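Local coordinates for protein acetyl-xylan esterase (Streptomyces lividans, PDB 2CC0) that probably removes acetyl groups from xylan during plant cell wall breakdown, as a metal-dependent family 4 carbohydrate esterase, at residues 11-16 and 155-160. Numbering follows the deposited sequence.
With ACT (acetate ion), chain D.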
ATOM      1  N   PHE A  11       9.787   6.503 -11.211  1.00  7.67           N
ATOM      2  CA  PHE A  11      10.032   6.430 -12.658  1.00  7.59           C
ATOM      3  C   PHE A  11      10.453   5.018 -13.039  1.00  8.30           C
ATOM      4  O   PHE A  11      11.509   4.518 -12.587  1.00  8.43           O
ATOM      5  CB  PHE A  11      11.132   7.439 -13.067  1.00  8.17           C
ATOM      6  CG  PHE A  11      10.774   8.857 -12.756  1.00  6.87           C
ATOM      7  CD1 PHE A  11      10.025   9.601 -13.664  1.00  8.76           C
ATOM      8  CD2 PHE A  11      11.134   9.441 -11.525  1.00  6.83           C
ATOM      9  CE1 PHE A  11       9.679  10.901 -13.389  1.00  9.62           C
ATOM     10  CE2 PHE A  11      10.786  10.741 -11.238  1.00  8.57           C
ATOM     11  CZ  PHE A  11      10.030  11.480 -12.166  1.00  8.71           C
ATOM     12  N   ASP A  12       9.608   4.368 -13.842  1.00  8.46           N
ATOM     13  CA  ASP A  12       9.877   3.023 -14.331  1.00  8.85           C
ATOM     14  C   ASP A  12      10.687   2.980 -15.635  1.00  9.32           C
ATOM     15  O   ASP A  12      10.604   3.897 -16.477  1.00  9.39           O
ATOM     16  CB  ASP A  12       8.566   2.286 -14.589  1.00 11.08           C
ATOM     17  CG  ASP A  12       7.870   1.840 -13.314  1.00 11.77           C
ATOM     18  OD1 ASP A  12       8.300   2.197 -12.203  1.00 13.07           O
ATOM     19  OD2 ASP A  12       6.843   1.137 -13.450  1.00 16.01           O
ATOM     20  N   ASP A  13      11.473   1.907 -15.741  1.00  9.10           N
ATOM     21  CA  ASP A  13      12.011   1.367 -17.011  1.00 10.31           C
ATOM     22  C   ASP A  13      13.353   1.898 -17.473  1.00 11.16           C
ATOM     23  O   ASP A  13      13.774   1.672 -18.642  1.00 12.94           O
ATOM     24  CB  ASP A  13      11.009   1.471 -18.167  1.00 10.78           C
ATOM     25  CG  ASP A  13       9.845   0.547 -18.007  1.00 14.35           C
ATOM     26  OD1 ASP A  13      10.028  -0.550 -17.422  1.00 13.96           O
ATOM     27  OD2 ASP A  13       8.750   0.926 -18.508  1.00 19.06           O
ATOM     28  N   GLY A  14      14.041   2.562 -16.578  1.00 10.48           N
ATOM     29  CA  GLY A  14      15.400   2.985 -16.902  1.00 10.10           C
ATOM     30  C   GLY A  14      16.414   1.966 -16.437  1.00  9.85           C
ATOM     31  O   GLY A  14      16.076   0.853 -15.994  1.00  9.13           O
ATOM     32  N   PRO A  15      17.693   2.345 -16.508  1.00 10.27           N
ATOM     33  CA  PRO A  15      18.078   3.616 -17.139  1.00 10.34           C
ATOM     34  C   PRO A  15      18.296   3.468 -18.642  1.00 11.20           C
ATOM     35  O   PRO A  15      18.111   2.379 -19.190  1.00 13.26           O
ATOM     36  CB  PRO A  15      19.489   3.875 -16.560  1.00 11.38           C
ATOM     37  CG  PRO A  15      19.933   2.621 -15.902  1.00 12.65           C
ATOM     38  CD  PRO A  15      18.821   1.601 -15.933  1.00 10.49           C
ATOM     39  N   SER A  16      18.562   4.570 -19.325  1.00 11.92           N
ATOM     40  CA  SER A  16      18.195   4.836 -20.728  1.00 11.82           C
ATOM     41  C   SER A  16      18.946   6.099 -21.135  1.00 11.78           C
ATOM     42  O   SER A  16      19.480   6.830 -20.281  1.00 11.62           O
ATOM     43  CB  SER A  16      16.724   4.938 -21.065  1.00 11.63           C
ATOM     44  OG  SER A  16      16.307   6.262 -20.944  1.00 13.63           O
ATOM     45  N   HIS A 155       7.351   7.305 -15.962  1.00  9.03           N
ATOM     46  CA  HIS A 155       8.394   6.533 -16.640  1.00  9.88           C
ATOM     47  C   HIS A 155       9.621   7.367 -16.944  1.00 10.69           C
ATOM     48  O   HIS A 155       9.535   8.590 -17.032  1.00 10.79           O
ATOM     49  CB  HIS A 155       7.825   5.905 -17.908  1.00  9.61           C
ATOM     50  CG  HIS A 155       6.795   4.853 -17.606  1.00  9.88           C
ATOM     51  ND1 HIS A 155       5.512   5.166 -17.204  1.00 10.86           N
ATOM     52  CD2 HIS A 155       6.886   3.505 -17.575  1.00 11.87           C
ATOM     53  CE1 HIS A 155       4.851   4.050 -16.958  1.00 10.41           C
ATOM     54  NE2 HIS A 155       5.658   3.028 -17.180  1.00 11.66           N
ATOM     55  N   ASP A 156      10.746   6.669 -17.145  1.00 11.22           N
ATOM     56  CA  ASP A 156      12.063   7.279 -17.378  1.00 12.41           C
ATOM     57  C   ASP A 156      12.168   7.976 -18.758  1.00 13.07           C
ATOM     58  O   ASP A 156      12.888   8.959 -18.893  1.00 14.42           O
ATOM     59  CB  ASP A 156      13.097   6.157 -17.187  1.00 12.94           C
ATOM     60  CG  ASP A 156      14.496   6.498 -17.697  1.00 14.38           C
ATOM     61  OD1 ASP A 156      14.768   6.162 -18.867  1.00 16.43           O
ATOM     62  OD2 ASP A 156      15.328   7.008 -16.904  1.00 15.63           O
ATOM     63  N   TRP A 157      11.420   7.484 -19.745  1.00 13.20           N
ATOM     64  CA  TRP A 157      11.591   7.881 -21.160  1.00 13.93           C
ATOM     65  C   TRP A 157      10.705   9.009 -21.761  1.00 14.68           C
ATOM     66  O   TRP A 157      11.153   9.679 -22.703  1.00 16.12           O
ATOM     67  CB  TRP A 157      11.561   6.627 -22.054  1.00 15.10           C
ATOM     68  CG  TRP A 157      10.318   5.827 -21.925  1.00 15.36           C
ATOM     69  CD1 TRP A 157      10.135   4.719 -21.161  1.00 15.73           C
ATOM     70  CD2 TRP A 157       9.075   6.078 -22.592  1.00 16.60           C
ATOM     71  NE1 TRP A 157       8.834   4.258 -21.308  1.00 16.43           N
ATOM     72  CE2 TRP A 157       8.174   5.077 -22.188  1.00 16.22           C
ATOM     73  CE3 TRP A 157       8.651   7.044 -23.516  1.00 17.25           C
ATOM     74  CZ2 TRP A 157       6.837   5.027 -22.653  1.00 15.10           C
ATOM     75  CZ3 TRP A 157       7.325   7.005 -23.978  1.00 17.10           C
ATOM     76  CH2 TRP A 157       6.443   5.999 -23.542  1.00 16.08           C
ATOM     77  N   PRO A 158       9.446   9.203 -21.288  1.00 14.27           N
ATOM     78  CA  PRO A 158       8.616  10.190 -22.032  1.00 14.61           C
ATOM     79  C   PRO A 158       9.125  11.638 -22.012  1.00 15.03           C
ATOM     80  O   PRO A 158       9.510  12.159 -20.965  1.00 15.28           O
ATOM     81  CB  PRO A 158       7.227  10.082 -21.354  1.00 13.89           C
ATOM     82  CG  PRO A 158       7.226   8.714 -20.676  1.00 13.00           C
ATOM     83  CD  PRO A 158       8.678   8.563 -20.197  1.00 13.60           C
ATOM     84  N   ALA A 159       9.146  12.288 -23.175  1.00 15.86           N
ATOM     85  CA  ALA A 159       9.536  13.686 -23.238  1.00 16.45           C
ATOM     86  C   ALA A 159       8.641  14.611 -22.394  1.00 16.41           C
ATOM     87  O   ALA A 159       9.117  15.571 -21.784  1.00 16.87           O
ATOM     88  CB  ALA A 159       9.588  14.152 -24.698  1.00 16.94           C
ATOM     89  N   ASN A 160       7.343  14.310 -22.334  1.00 16.46           N
ATOM     90  CA  ASN A 160       6.420  15.164 -21.590  1.00 16.34           C
ATOM     91  C   ASN A 160       6.642  15.063 -20.079  1.00 15.38           C
ATOM     92  O   ASN A 160       6.362  16.015 -19.335  1.00 15.13           O
ATOM     93  CB  ASN A 160       4.963  14.846 -21.931  1.00 16.23           C
ATOM     94  CG  ASN A 160       4.622  15.155 -23.369  1.00 18.54           C
ATOM     95  OD1 ASN A 160       5.406  15.796 -24.089  1.00 20.25           O
ATOM     96  ND2 ASN A 160       3.458  14.684 -23.808  1.00 19.01           N
TER
HETATM   97  C   ACT D 201       5.126  -0.821 -15.131  0.50 11.49           C
HETATM   98  O   ACT D 201       5.031  -1.743 -15.975  0.50 11.03           O
HETATM   99  OXT ACT D 201       5.882   0.156 -15.405  0.50 11.77           O
HETATM  100  CH3 ACT D 201       4.371  -0.892 -13.837  0.50 12.03           C
HETATM  101  O   HOH W   1      13.515   4.165 -20.284  1.00 17.82           O
HETATM  102  O   HOH W   2       7.427   1.815 -20.484  1.00 19.71           O
HETATM  103  O   HOH W   3       6.407   0.150 -17.962  1.00 29.49           O
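Direct hydrogen bonds join Asp156 to the 11-16 segment at two points. Its backbone N donates to Asp12 O (2.9 Å); this bond, with that of Asp12 to Met154, makes the parallel bridge of Asp12 and His155. With CG anti to its own backbone N (chi1 167°), the Asp156 carboxylate reaches along the loop beyond Gly14 CA to Ser16, whose OG donates to OD1 at 2.6 Å, nearly along the C-O axis. The other oxygen, OD2, is hydrogen-bonded to Thr19 OG1, and Ser16 OG also caps Ser18 N, so the carboxylate ties the loop to the start of helix 19-28. An alanine in place of Asp156 would probably leave Ser16 OG without its acceptor and Thr19 OG1 without one of its two partners, and weaken the hold on the loop beside the zinc site.

Water extends this network. One molecule donates to both Asp13 O and Asp156 OD1; a second bridges Asp13 OD2 and Trp157 NE1, and a third links the same OD2 to His155 NE2, while Asp13 OD1 bonds to Gln38 NE2.

The imidazole of His155 packs against both aspartates. Asp13 runs beside it, planes 39° apart, with OD2 in the ring plane at the CD2 edge (3.3 Å). Asp12 CB approaches CD2 obliquely at 3.6 Å, while Asp12 OD1 pairs with Arg100. An acetate, probably from the crystallisation liquor, takes a weak bond from His155 NE2 (3.4 Å to OXT) and another from Tyr103 N.

Asp13 completes the zinc site with His62 and His66, flanked by loops after adjacent parallel strands 5-12 and 151-155, consistent with the active site of the polysaccharide deacetylase (NodB-like) fold.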